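Local coordinates for solute-binding protein (Thermoactinomyces vulgaris, PDB 2ZYO) that binds cyclodextrins and maltodextrins such as maltotetraose, probably handing them to a membrane transporter for uptake of the sugar, at residues 15-21 with 291-296; 62-66 with 87-93; 76-82 with 281-287; 122-126 with 300-304; 199-204 with 385-389. All coordinates share one frame; numbering follows the deposited sequence.

Interaction 1 of 5, residues 15-21 with 291-296; sequences EGKPDKL and KYPKYA
Pro18 lays its ring over the faces of two tyrosines at once. Its CB stands 3.4 Å from the ring centroid of Tyr292, almost exactly on the ring normal, and its CD lies over the Tyr295 ring, 3.6 Å from that centroid and displaced toward the rim; both are CH-pi contacts. CB of Lys291 comes up against the opposite face of Tyr292, so that ring is sandwiched. The Tyr295 hydroxyl is brushed by Lys17, with CB 3.7 Å from OH.

The polar half of the contact belongs to Glu15. With CG anti to the backbone N (chi1 -166°) and the chain extended, its carboxylate reaches the first turn of helix 293-302 and takes two successive amides. Lys294 N donates to the syn lone pair of OE1 at 2.9 Å; Tyr295 N donates to OE2, also at 2.9 Å and nearly straight (171°), but from 31° out of the carboxylate plane. A negative charge here probably suits the positive end of the helix. An alanine at Glu15 removes the carboxylate, and the start of the helix would probably be less firmly held, with two N-H groups and its positive end short of a mate in this contact. Water 1 joins Glu15 O to Tyr295 OH, while water 2 ties Tyr292 OH to the backbone and carboxylate of Asp19.

Further in, Leu21 CD2 packs on Tyr292 CB at 4.0 Å. Leu21 lies near the start of strand 20-25, which runs parallel to strand 50-55, and the helix rests through Pro293 and Ala296 on Leu286 of strand 278-287.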
# COMPACT_ATOMS: atom_id res chain seq x y z
N GLU A 15 30.90 18.61 0.98
CA GLU A 15 29.76 18.77 1.89
C GLU A 15 30.21 18.97 3.33
O GLU A 15 30.77 18.07 3.95
CB GLU A 15 28.75 17.63 1.77
CG GLU A 15 27.40 17.96 2.44
CD GLU A 15 26.32 16.94 2.17
OE1 GLU A 15 26.02 16.68 0.98
OE2 GLU A 15 25.75 16.41 3.14
N GLY A 16 29.96 20.18 3.84
CA GLY A 16 30.26 20.51 5.23
C GLY A 16 29.34 19.76 6.17
O GLY A 16 28.20 19.45 5.82
N LYS A 17 29.85 19.44 7.36
CA LYS A 17 29.07 18.72 8.36
C LYS A 17 27.93 19.59 8.86
O LYS A 17 28.17 20.70 9.35
CB LYS A 17 29.95 18.27 9.52
CG LYS A 17 29.27 17.30 10.48
CD LYS A 17 30.13 17.03 11.71
CE LYS A 17 31.20 15.99 11.44
NZ LYS A 17 32.07 15.76 12.63
N PRO A 18 26.68 19.11 8.74
CA PRO A 18 25.55 19.89 9.22
C PRO A 18 25.52 19.94 10.74
O PRO A 18 25.88 18.97 11.39
CB PRO A 18 24.33 19.12 8.69
CG PRO A 18 24.81 17.72 8.56
CD PRO A 18 26.26 17.81 8.17
N ASP A 19 25.10 21.08 11.29
CA ASP A 19 24.89 21.17 12.73
C ASP A 19 23.67 20.34 13.11
O ASP A 19 23.60 19.77 14.20
CB ASP A 19 24.71 22.62 13.17
CG ASP A 19 23.37 23.20 12.75
OD1 ASP A 19 23.16 23.42 11.54
OD2 ASP A 19 22.52 23.45 13.64
N LYS A 20 22.71 20.29 12.19
CA LYS A 20 21.45 19.59 12.41
C LYS A 20 20.85 19.09 11.10
O LYS A 20 21.05 19.68 10.03
CB LYS A 20 20.45 20.49 13.14
CG LYS A 20 19.79 21.55 12.28
CD LYS A 20 18.84 22.44 13.09
CE LYS A 20 17.57 21.71 13.48
NZ LYS A 20 16.54 22.64 14.01
N LEU A 21 20.13 17.98 11.21
CA LEU A 21 19.29 17.49 10.13
C LEU A 21 17.86 17.47 10.65
O LEU A 21 17.64 17.27 11.85
CB LEU A 21 19.73 16.10 9.68
CG LEU A 21 21.12 16.03 9.02
CD1 LEU A 21 21.61 14.59 8.93
CD2 LEU A 21 21.11 16.69 7.64
N LYS A 291 20.23 20.97 2.03
CA LYS A 291 21.57 21.48 1.78
C LYS A 291 22.62 20.41 2.10
O LYS A 291 23.82 20.61 1.86
CB LYS A 291 21.83 22.74 2.60
CG LYS A 291 20.87 23.89 2.33
CD LYS A 291 21.27 24.69 1.10
CE LYS A 291 20.35 25.89 0.89
NZ LYS A 291 20.27 26.80 2.08
N TYR A 292 22.16 19.28 2.63
CA TYR A 292 23.07 18.21 3.06
C TYR A 292 22.64 16.83 2.54
O TYR A 292 22.37 15.93 3.34
CB TYR A 292 23.18 18.19 4.59
CG TYR A 292 23.50 19.54 5.20
CD1 TYR A 292 24.81 20.02 5.23
CD2 TYR A 292 22.49 20.33 5.74
CE1 TYR A 292 25.10 21.26 5.79
CE2 TYR A 292 22.77 21.57 6.30
CZ TYR A 292 24.07 22.03 6.32
OH TYR A 292 24.35 23.26 6.88
N PRO A 293 22.60 16.66 1.21
CA PRO A 293 22.14 15.39 0.64
C PRO A 293 22.96 14.17 1.08
O PRO A 293 22.39 13.12 1.38
CB PRO A 293 22.27 15.61 -0.88
CG PRO A 293 23.24 16.73 -1.02
CD PRO A 293 22.98 17.62 0.15
N LYS A 294 24.29 14.31 1.15
CA LYS A 294 25.14 13.17 1.51
C LYS A 294 24.97 12.75 2.97
O LYS A 294 24.81 11.57 3.27
CB LYS A 294 26.62 13.46 1.20
CG LYS A 294 26.91 13.60 -0.28
CD LYS A 294 28.38 13.86 -0.53
CE LYS A 294 28.67 14.01 -2.02
NZ LYS A 294 30.10 14.33 -2.28
N TYR A 295 24.99 13.73 3.88
CA TYR A 295 24.77 13.45 5.30
C TYR A 295 23.35 12.97 5.58
O TYR A 295 23.15 12.05 6.38
CB TYR A 295 25.10 14.67 6.16
CG TYR A 295 26.56 14.81 6.52
CD1 TYR A 295 27.42 15.59 5.74
CD2 TYR A 295 27.08 14.18 7.65
CE1 TYR A 295 28.77 15.73 6.08
CE2 TYR A 295 28.42 14.32 8.00
CZ TYR A 295 29.26 15.09 7.21
OH TYR A 295 30.58 15.23 7.56
N ALA A 296 22.37 13.58 4.92
CA ALA A 296 20.97 13.17 5.08
C ALA A 296 20.74 11.74 4.60
O ALA A 296 19.94 11.01 5.18
CB ALA A 296 20.03 14.13 4.38
O HOH W 1 32.16 17.05 6.34
O HOH W 2 24.84 23.49 9.52

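Interaction 2 of 5, residues 62-66 with 87-93; sequences QEKLT and EAVTKGL
Gln62 O is gripped twice by Thr66, whose OG1 donates to it at 2.7 Å and whose backbone N donates at 3.1 Å, the two arriving from opposite faces of the carbonyl plane. The hydroxyl bond helps fix the rotation of the threonine (chi1 -52°) and presents OG1 to Leu93, where CD1 lies 3.4 Å away.

Leu93 is the wedge between the two helices. Its CD1 also touches Gln62 CG at 3.5 Å, and its CD2 slides alongside Leu65, 3.9 Å from CG. An alanine in place of Leu93 would probably open a gap between Leu65, Thr66 and the stem of Gln62. The glutamine itself, extended, brings NE2 to within 3.5 Å of Ala88 CB, a contact without a bond, since the nearby Ala88 N is a donor too.

Leu93 is delivered by a Schellman motif: Gly92, at a phi of 74°, ends helix 85-90, and Leu93 N reaches back to Ala88 O at 2.9 Å. Helices 61-71 and 85-90 flank strand 77-81 in the chain and both lean on it, Gln62 and Ala88 against Trp80 and Leu65 against Val78, with Leu65 also meeting Trp24 of strand 20-25.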
# COMPACT_ATOMS: atom_id res chain seq x y z
N GLN A 62 3.76 16.39 1.93
CA GLN A 62 4.02 16.83 0.57
C GLN A 62 3.62 18.30 0.38
O GLN A 62 4.40 19.10 -0.16
CB GLN A 62 3.31 15.92 -0.44
CG GLN A 62 3.96 15.91 -1.82
CD GLN A 62 3.49 14.77 -2.71
OE1 GLN A 62 3.10 13.70 -2.24
NE2 GLN A 62 3.53 15.00 -4.01
N GLU A 63 2.43 18.65 0.86
CA GLU A 63 1.95 20.03 0.82
C GLU A 63 2.80 20.97 1.67
O GLU A 63 3.11 22.09 1.25
CB GLU A 63 0.48 20.10 1.27
CG GLU A 63 -0.51 19.59 0.23
CD GLU A 63 -1.86 19.22 0.84
OE1 GLU A 63 -1.88 18.40 1.79
OE2 GLU A 63 -2.89 19.73 0.36
N LYS A 64 3.19 20.51 2.86
CA LYS A 64 4.00 21.31 3.77
C LYS A 64 5.40 21.57 3.21
O LYS A 64 5.93 22.67 3.36
CB LYS A 64 4.09 20.67 5.16
CG LYS A 64 4.70 21.58 6.22
CD LYS A 64 4.71 20.92 7.59
CE LYS A 64 5.56 21.68 8.59
NZ LYS A 64 5.08 23.07 8.82
N LEU A 65 5.99 20.56 2.57
CA LEU A 65 7.32 20.71 1.97
C LEU A 65 7.30 21.65 0.77
O LEU A 65 8.26 22.38 0.52
CB LEU A 65 7.90 19.35 1.58
CG LEU A 65 9.39 19.31 1.19
CD1 LEU A 65 10.29 19.67 2.38
CD2 LEU A 65 9.76 17.94 0.63
N THR A 66 6.19 21.65 0.03
CA THR A 66 5.99 22.56 -1.10
C THR A 66 6.07 24.02 -0.65
O THR A 66 6.54 24.88 -1.40
CB THR A 66 4.66 22.27 -1.84
OG1 THR A 66 4.58 20.88 -2.16
CG2 THR A 66 4.55 23.07 -3.13
N GLU A 87 3.99 12.66 -8.39
CA GLU A 87 3.64 14.07 -8.19
C GLU A 87 4.81 14.84 -7.56
O GLU A 87 5.13 15.94 -7.99
CB GLU A 87 2.40 14.19 -7.30
CG GLU A 87 1.09 13.79 -7.97
CD GLU A 87 0.01 13.41 -6.97
OE1 GLU A 87 -0.26 14.19 -6.04
OE2 GLU A 87 -0.58 12.32 -7.14
N ALA A 88 5.44 14.23 -6.56
CA ALA A 88 6.55 14.86 -5.84
C ALA A 88 7.79 15.03 -6.72
O ALA A 88 8.44 16.08 -6.68
CB ALA A 88 6.89 14.06 -4.59
N VAL A 89 8.12 14.00 -7.50
CA VAL A 89 9.30 14.02 -8.35
C VAL A 89 9.17 15.03 -9.50
O VAL A 89 10.08 15.83 -9.73
CB VAL A 89 9.63 12.60 -8.90
CG1 VAL A 89 10.72 12.66 -9.97
CG2 VAL A 89 10.07 11.67 -7.77
N THR A 90 8.04 14.99 -10.19
CA THR A 90 7.79 15.88 -11.34
C THR A 90 7.75 17.36 -10.95
O THR A 90 8.12 18.22 -11.75
CB THR A 90 6.51 15.49 -12.11
OG1 THR A 90 5.39 15.48 -11.21
CG2 THR A 90 6.65 14.11 -12.75
N LYS A 91 7.30 17.64 -9.73
CA LYS A 91 7.21 19.01 -9.21
C LYS A 91 8.51 19.47 -8.54
O LYS A 91 8.61 20.61 -8.07
CB LYS A 91 6.03 19.14 -8.23
CG LYS A 91 4.66 18.92 -8.86
CD LYS A 91 4.12 20.17 -9.54
CE LYS A 91 2.83 19.87 -10.29
NZ LYS A 91 1.73 19.41 -9.38
N GLY A 92 9.49 18.58 -8.50
CA GLY A 92 10.83 18.90 -8.00
C GLY A 92 10.92 19.04 -6.49
O GLY A 92 11.75 19.79 -5.98
N LEU A 93 10.06 18.31 -5.78
CA LEU A 93 10.08 18.31 -4.31
C LEU A 93 11.19 17.43 -3.76
O LEU A 93 11.71 17.69 -2.67
CB LEU A 93 8.74 17.82 -3.75
CG LEU A 93 7.65 18.85 -3.45
CD1 LEU A 93 6.45 18.14 -2.86
CD2 LEU A 93 8.16 19.92 -2.50

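Interaction 3 of 5, residues 76-82 with 281-287; sequences DLVTWPH and VKGWYLS
Tyr285 OH donates to Trp80 O at 2.7 Å, almost in line with the carbonyl bond, so a side chain spans the gap where the backbones of these strands have drifted apart. Tyr285 and Val78 form a hydrogen-bonded antiparallel pair, with Tyr285 N to Val78 O at 2.8 Å and Val78 N to Tyr285 O at 3.0 Å. Thr79 OG1 reaches Gly283 O at 2.8 Å from above the carbonyl plane, its hydroxyl anti to the backbone N (chi1 -178°). At the far end His82 makes two bonds to Val281: its N donates to Val281 O at 2.9 Å and its ND1 accepts from Val281 N at 3.1 Å, while NE2 is hydrogen-bonded to Met350 O.

This is the antiparallel pairing of strands 77-81 and 278-287 inside a mixed, helix-covered sheet, the core of a lobe of the periplasmic-binding-protein fold. Val78, Trp80 and Tyr285 share one face of it, and helix 61-71 lies against Val78 and Trp80. There the edge of Tyr285 points at the face of Trp80, the phenol centroid 4.8 Å from that of the indole's five-membered ring and the planes 54° apart. Leu77, Thr79, Trp284 and Leu286 occupy the other face. Trp284 CZ3 packs on Thr79 CG2 at 3.7 Å, while Leu77 and Leu286 meet through methyls beneath helix 293-302.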
# COMPACT_ATOMS: atom_id res chain seq x y z
N ASP A 76 14.95 17.70 5.92
CA ASP A 76 15.89 17.02 5.04
C ASP A 76 15.30 15.68 4.60
O ASP A 76 15.38 15.32 3.42
CB ASP A 76 17.23 16.82 5.74
CG ASP A 76 17.90 18.14 6.07
OD1 ASP A 76 18.44 18.78 5.15
OD2 ASP A 76 17.88 18.54 7.26
N LEU A 77 14.70 14.97 5.55
CA LEU A 77 14.04 13.70 5.25
C LEU A 77 12.55 13.80 5.51
O LEU A 77 12.11 14.32 6.54
CB LEU A 77 14.65 12.56 6.08
CG LEU A 77 16.14 12.24 5.93
CD1 LEU A 77 16.47 10.99 6.72
CD2 LEU A 77 16.56 12.08 4.47
N VAL A 78 11.77 13.30 4.55
CA VAL A 78 10.31 13.30 4.62
C VAL A 78 9.79 11.90 4.32
O VAL A 78 10.54 11.03 3.88
CB VAL A 78 9.69 14.32 3.63
CG1 VAL A 78 10.01 15.76 4.05
CG2 VAL A 78 10.17 14.06 2.20
N THR A 79 8.50 11.68 4.57
CA THR A 79 7.90 10.36 4.39
C THR A 79 6.41 10.43 4.06
O THR A 79 5.67 11.22 4.63
CB THR A 79 8.16 9.45 5.63
OG1 THR A 79 7.60 8.15 5.40
CG2 THR A 79 7.58 10.04 6.91
N TRP A 80 6.00 9.59 3.10
CA TRP A 80 4.60 9.39 2.73
C TRP A 80 4.45 8.12 1.89
O TRP A 80 5.44 7.62 1.36
CB TRP A 80 4.02 10.62 2.00
CG TRP A 80 4.80 11.11 0.81
CD1 TRP A 80 4.84 10.54 -0.44
CD2 TRP A 80 5.60 12.29 0.74
NE1 TRP A 80 5.64 11.29 -1.27
CE2 TRP A 80 6.13 12.37 -0.57
CE3 TRP A 80 5.95 13.28 1.67
CZ2 TRP A 80 6.97 13.40 -0.98
CZ3 TRP A 80 6.79 14.31 1.26
CH2 TRP A 80 7.29 14.36 -0.05
N PRO A 81 3.22 7.58 1.79
CA PRO A 81 2.98 6.43 0.90
C PRO A 81 3.47 6.69 -0.53
O PRO A 81 3.29 7.79 -1.06
CB PRO A 81 1.46 6.27 0.94
CG PRO A 81 1.08 6.80 2.28
CD PRO A 81 1.99 7.96 2.51
N HIS A 82 4.07 5.67 -1.14
CA HIS A 82 4.79 5.81 -2.41
C HIS A 82 3.92 6.16 -3.62
O HIS A 82 4.44 6.60 -4.64
CB HIS A 82 5.57 4.53 -2.72
CG HIS A 82 4.76 3.50 -3.45
ND1 HIS A 82 3.91 2.62 -2.81
CD2 HIS A 82 4.64 3.22 -4.77
CE1 HIS A 82 3.32 1.85 -3.70
NE2 HIS A 82 3.75 2.19 -4.90
N VAL A 281 4.15 1.08 -0.13
CA VAL A 281 5.43 1.22 0.57
C VAL A 281 5.55 2.62 1.15
O VAL A 281 5.33 3.61 0.44
CB VAL A 281 6.63 0.92 -0.37
CG1 VAL A 281 7.96 1.15 0.35
CG2 VAL A 281 6.56 -0.51 -0.90
N LYS A 282 5.87 2.69 2.44
CA LYS A 282 6.19 3.96 3.09
C LYS A 282 7.71 4.03 3.24
O LYS A 282 8.31 3.20 3.91
CB LYS A 282 5.52 4.06 4.47
CG LYS A 282 4.01 4.21 4.42
CD LYS A 282 3.43 4.68 5.75
CE LYS A 282 3.68 3.70 6.89
NZ LYS A 282 3.13 4.19 8.19
N GLY A 283 8.32 5.03 2.60
CA GLY A 283 9.76 5.20 2.68
C GLY A 283 10.19 6.56 3.19
O GLY A 283 9.36 7.44 3.40
N TRP A 284 11.50 6.70 3.40
CA TRP A 284 12.11 8.00 3.66
C TRP A 284 12.58 8.57 2.33
O TRP A 284 13.23 7.87 1.55
CB TRP A 284 13.33 7.86 4.57
CG TRP A 284 13.03 7.59 6.01
CD1 TRP A 284 13.38 6.48 6.72
CD2 TRP A 284 12.32 8.44 6.92
NE1 TRP A 284 12.93 6.58 8.02
CE2 TRP A 284 12.28 7.78 8.16
CE3 TRP A 284 11.71 9.70 6.80
CZ2 TRP A 284 11.66 8.33 9.29
CZ3 TRP A 284 11.09 10.25 7.91
CH2 TRP A 284 11.06 9.56 9.14
N TYR A 285 12.26 9.84 2.08
CA TYR A 285 12.68 10.53 0.86
C TYR A 285 13.55 11.73 1.21
O TYR A 285 13.52 12.21 2.34
CB TYR A 285 11.46 10.96 0.02
CG TYR A 285 10.40 9.89 -0.05
CD1 TYR A 285 10.70 8.61 -0.50
CD2 TYR A 285 9.09 10.15 0.36
CE1 TYR A 285 9.73 7.61 -0.55
CE2 TYR A 285 8.11 9.16 0.31
CZ TYR A 285 8.44 7.90 -0.15
OH TYR A 285 7.49 6.91 -0.20
N LEU A 286 14.32 12.19 0.23
CA LEU A 286 15.26 13.29 0.43
C LEU A 286 14.75 14.55 -0.26
O LEU A 286 14.60 14.58 -1.48
CB LEU A 286 16.64 12.90 -0.12
CG LEU A 286 17.79 13.91 -0.04
CD1 LEU A 286 18.06 14.37 1.38
CD2 LEU A 286 19.05 13.30 -0.66
N SER A 287 14.48 15.58 0.54
CA SER A 287 13.99 16.85 0.01
C SER A 287 14.98 17.44 -0.99
O SER A 287 16.19 17.45 -0.74
CB SER A 287 13.76 17.85 1.14
OG SER A 287 13.53 19.15 0.63

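Interaction 4 of 5, residues 122-126 with 300-304; sequences YGLPK and MQFLT
Leu124 carries most of this contact, reaching from strand 120-136 to Met300, Gln301 and Thr304. Its CG is anti to its own carbonyl carbon (chi1 -63°), which carries CG toward the end of the helix, and the CD1 branch does most of the touching there; CD1 lands 3.5 Å from Thr304 OG1 and 3.8 Å from Gln301 CG, and CG itself sits 3.9 Å from Met300 SD.

Thr304 meets the leucine at about a right angle. Its hydroxyl is turned back to the last turn of the preceding helix, OG1 donating to Met300 O at 2.9 Å with the donor tilted 23° from the carbonyl plane. That bond fixes the rotation of the side chain: OG1 faces Leu124 while its proton goes to Met300 O, and the CG2 methyl is set against the strand, 3.7 Å from Pro125 O. This carbonyl oxygen is buried by the contact and has no polar partner in the model, so the methyl shields it without satisfying it.

Met300 covers a second side of the leucine. Its chain runs straight as far as SD, which passes across the leucine and along the strand backbone, 3.7 Å from Leu124 N and 4.0 Å from Gly123 CA. The bend at the last torsion, chi3 -70°, then turns CE off toward strand 278-287, where Met300 and Thr304 both also lie on Trp284. The layering, a helix laid by apolar and small polar side chains on a strand of the central sheet, is that of an alpha/beta lobe in a bacterial solute-binding protein.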
# COMPACT_ATOMS: atom_id res chain seq x y z
N TYR A 122 14.56 7.18 -5.15
CA TYR A 122 14.17 8.32 -4.32
C TYR A 122 14.09 8.07 -2.82
O TYR A 122 13.86 9.00 -2.04
CB TYR A 122 12.88 8.95 -4.85
CG TYR A 122 13.13 9.69 -6.13
CD1 TYR A 122 13.54 11.02 -6.12
CD2 TYR A 122 13.02 9.04 -7.36
CE1 TYR A 122 13.81 11.70 -7.30
CE2 TYR A 122 13.28 9.71 -8.55
CZ TYR A 122 13.68 11.03 -8.51
OH TYR A 122 13.94 11.70 -9.68
N GLY A 123 14.29 6.83 -2.40
CA GLY A 123 14.28 6.55 -0.97
C GLY A 123 14.55 5.12 -0.57
O GLY A 123 14.77 4.25 -1.41
N LEU A 124 14.55 4.91 0.75
CA LEU A 124 14.70 3.60 1.34
C LEU A 124 13.44 3.28 2.16
O LEU A 124 12.87 4.18 2.79
CB LEU A 124 15.97 3.53 2.20
CG LEU A 124 17.30 3.72 1.46
CD1 LEU A 124 18.47 3.69 2.44
CD2 LEU A 124 17.50 2.69 0.35
N PRO A 125 12.99 2.02 2.12
CA PRO A 125 11.68 1.70 2.69
C PRO A 125 11.67 1.44 4.19
O PRO A 125 12.65 0.96 4.76
CB PRO A 125 11.29 0.43 1.94
CG PRO A 125 12.59 -0.25 1.67
CD PRO A 125 13.64 0.83 1.52
N LYS A 126 10.53 1.76 4.81
CA LYS A 126 10.30 1.55 6.23
C LYS A 126 9.23 0.48 6.45
O LYS A 126 9.33 -0.31 7.39
CB LYS A 126 9.81 2.84 6.89
CG LYS A 126 10.73 4.05 6.73
CD LYS A 126 9.96 5.37 6.86
CE LYS A 126 9.47 5.61 8.28
NZ LYS A 126 8.85 6.96 8.41
N MET A 300 19.40 8.54 6.51
CA MET A 300 18.35 7.69 5.93
C MET A 300 18.71 6.21 6.04
O MET A 300 17.86 5.38 6.35
CB MET A 300 18.09 8.06 4.48
CG MET A 300 16.91 7.31 3.88
SD MET A 300 16.73 7.52 2.10
CE MET A 300 16.20 9.23 2.00
N GLN A 301 19.97 5.89 5.75
CA GLN A 301 20.46 4.52 5.88
C GLN A 301 20.46 4.07 7.34
O GLN A 301 20.09 2.93 7.64
CB GLN A 301 21.87 4.39 5.29
CG GLN A 301 21.91 4.48 3.78
CD GLN A 301 23.32 4.60 3.25
OE1 GLN A 301 24.01 3.60 3.07
NE2 GLN A 301 23.74 5.82 2.97
N PHE A 302 20.86 4.96 8.24
CA PHE A 302 20.88 4.66 9.66
C PHE A 302 19.48 4.33 10.18
O PHE A 302 19.31 3.43 11.01
CB PHE A 302 21.49 5.82 10.46
CG PHE A 302 21.77 5.48 11.89
CD1 PHE A 302 23.00 4.93 12.27
CD2 PHE A 302 20.81 5.71 12.87
CE1 PHE A 302 23.25 4.61 13.60
CE2 PHE A 302 21.06 5.39 14.21
CZ PHE A 302 22.29 4.85 14.57
N LEU A 303 18.48 5.04 9.66
CA LEU A 303 17.09 4.85 10.07
C LEU A 303 16.43 3.60 9.47
O LEU A 303 15.35 3.21 9.89
CB LEU A 303 16.24 6.08 9.72
CG LEU A 303 16.59 7.42 10.37
CD1 LEU A 303 15.74 8.53 9.77
CD2 LEU A 303 16.43 7.38 11.89
N THR A 304 17.09 3.00 8.48
CA THR A 304 16.53 1.86 7.76
C THR A 304 17.41 0.61 7.83
O THR A 304 17.25 -0.32 7.02
CB THR A 304 16.23 2.20 6.28
OG1 THR A 304 17.43 2.64 5.64
CG2 THR A 304 15.17 3.29 6.17

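Interaction 5 of 5, residues 199-204 with 385-389; sequences NEIGLN and VKIMK
The Asn204 amide lies with one face under Val385: CG2 of the valine stands 3.8 Å from Asn204 CG, and CG1 sits over the same face, 3.7 Å from OD1. With chi1 at 67° the amide is folded over its own backbone, and its ND2 is tied to Asn382 OD1, so the flat group is held while the valine covers it. The setting is a two-stranded antiparallel hairpin, strands 189-192 and 195-201, whose exit is packed on helix 377-394.

Ile201 and Leu203 supply the rest of the apolar surface. Ile201 CG2 slides past Val385 CG2 at 3.9 Å, and its far methyl CD1 fits between Met388 CB and Lys389 CG, 3.8 Å from each. Leu203 crosses Met388 at about a right angle, its CD1 meeting the methyl CE at 3.8 Å. Behind these two, Ile363 of helix 360-371 touches both Leu203 and Met388, so the contact continues inward.

Lys389 borders the outer side. Beyond CG, bends at chi3 (84°) and chi4 (62°) bring its end round to the strand backbone, and NZ donates at 2.8 Å to water 3, which also accepts from Ile201 N at 3.0 Å.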
# COMPACT_ATOMS: atom_id res chain seq x y z
N ASN A 199 -1.13 7.06 -21.42
CA ASN A 199 -2.03 7.01 -22.57
C ASN A 199 -2.53 5.61 -22.91
O ASN A 199 -3.56 5.46 -23.57
CB ASN A 199 -1.38 7.66 -23.80
CG ASN A 199 -1.42 9.17 -23.75
OD1 ASN A 199 -2.20 9.80 -24.48
ND2 ASN A 199 -0.60 9.77 -22.90
N GLU A 200 -1.79 4.59 -22.47
CA GLU A 200 -2.22 3.20 -22.68
C GLU A 200 -2.83 2.62 -21.40
O GLU A 200 -2.16 1.92 -20.63
CB GLU A 200 -1.09 2.32 -23.22
CG GLU A 200 -1.61 1.04 -23.89
CD GLU A 200 -0.52 0.13 -24.44
OE1 GLU A 200 -0.78 -1.07 -24.59
OE2 GLU A 200 0.61 0.61 -24.71
N ILE A 201 -4.10 2.94 -21.19
CA ILE A 201 -4.87 2.42 -20.06
C ILE A 201 -5.42 1.05 -20.42
O ILE A 201 -5.99 0.87 -21.50
CB ILE A 201 -6.00 3.39 -19.65
CG1 ILE A 201 -5.41 4.69 -19.08
CG2 ILE A 201 -6.95 2.74 -18.64
CD1 ILE A 201 -6.43 5.80 -18.84
N GLY A 202 -5.23 0.07 -19.54
CA GLY A 202 -5.65 -1.30 -19.82
C GLY A 202 -6.95 -1.72 -19.18
O GLY A 202 -7.31 -2.90 -19.22
N LEU A 203 -7.68 -0.76 -18.62
CA LEU A 203 -8.86 -1.08 -17.81
C LEU A 203 -10.16 -1.31 -18.60
O LEU A 203 -11.20 -1.58 -18.00
CB LEU A 203 -9.05 -0.05 -16.68
CG LEU A 203 -7.98 -0.08 -15.58
CD1 LEU A 203 -8.25 0.98 -14.53
CD2 LEU A 203 -7.87 -1.46 -14.93
N ASN A 204 -10.10 -1.21 -19.92
CA ASN A 204 -11.23 -1.66 -20.75
C ASN A 204 -10.82 -2.73 -21.78
O ASN A 204 -11.49 -2.92 -22.80
CB ASN A 204 -11.99 -0.49 -21.39
CG ASN A 204 -11.17 0.27 -22.42
OD1 ASN A 204 -9.96 0.43 -22.28
ND2 ASN A 204 -11.85 0.77 -23.45
N VAL A 385 -12.96 4.41 -18.51
CA VAL A 385 -11.71 4.71 -19.21
C VAL A 385 -11.82 6.04 -19.97
O VAL A 385 -10.89 6.84 -19.95
CB VAL A 385 -11.26 3.54 -20.12
CG1 VAL A 385 -10.12 3.96 -21.04
CG2 VAL A 385 -10.82 2.35 -19.26
N LYS A 386 -12.96 6.26 -20.62
CA LYS A 386 -13.24 7.54 -21.28
C LYS A 386 -13.09 8.72 -20.31
O LYS A 386 -12.47 9.73 -20.64
CB LYS A 386 -14.64 7.53 -21.92
CG LYS A 386 -15.00 8.78 -22.72
CD LYS A 386 -14.08 8.99 -23.92
CE LYS A 386 -14.43 10.26 -24.68
NZ LYS A 386 -14.26 11.50 -23.86
N ILE A 387 -13.66 8.56 -19.12
CA ILE A 387 -13.58 9.58 -18.07
C ILE A 387 -12.13 9.82 -17.61
O ILE A 387 -11.71 10.97 -17.47
CB ILE A 387 -14.50 9.22 -16.87
CG1 ILE A 387 -15.97 9.40 -17.26
CG2 ILE A 387 -14.16 10.07 -15.65
CD1 ILE A 387 -16.96 8.74 -16.32
N MET A 388 -11.39 8.74 -17.40
CA MET A 388 -9.97 8.82 -17.02
C MET A 388 -9.15 9.64 -18.00
O MET A 388 -8.41 10.54 -17.61
CB MET A 388 -9.35 7.43 -16.94
CG MET A 388 -9.79 6.61 -15.77
SD MET A 388 -9.20 4.93 -15.99
CE MET A 388 -10.33 4.08 -14.89
N LYS A 389 -9.30 9.30 -19.28
CA LYS A 389 -8.48 9.89 -20.35
C LYS A 389 -8.75 11.38 -20.52
O LYS A 389 -7.84 12.13 -20.90
CB LYS A 389 -8.70 9.13 -21.66
CG LYS A 389 -8.24 7.67 -21.58
CD LYS A 389 -8.53 6.91 -22.86
CE LYS A 389 -7.44 7.10 -23.90
NZ LYS A 389 -6.11 6.59 -23.42
O HOH W 3 -6.06 3.84 -23.30

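How the interactions relate
Interactions 1 to 4 gather round one sheet, with interaction 3 in the middle. Interaction 4 lies only 8 Å from it, centre to centre, and continues its strand pairing: Lys126 N meets Lys282 O at 2.8 Å. Interaction 2 packs beneath through Ala88 CB on Trp80 CZ2 at 3.7 Å. Interaction 1 touches the Asp76 and Leu286 end of interaction 3 (Ala296 CB to Leu286 CD1, 3.6 Å) and shares helix 293-302 with interaction 4. Interaction 5 stands apart, its centre about 29 Å from that of interaction 3. The bound sugar is nearest interaction 3, Pro81's side chain being about 6 Å from a glucose; Glu87 of 62-66/87-93 is about 8 Å away and weakly paired with pocket Arg84, and Met388 about 11 Å.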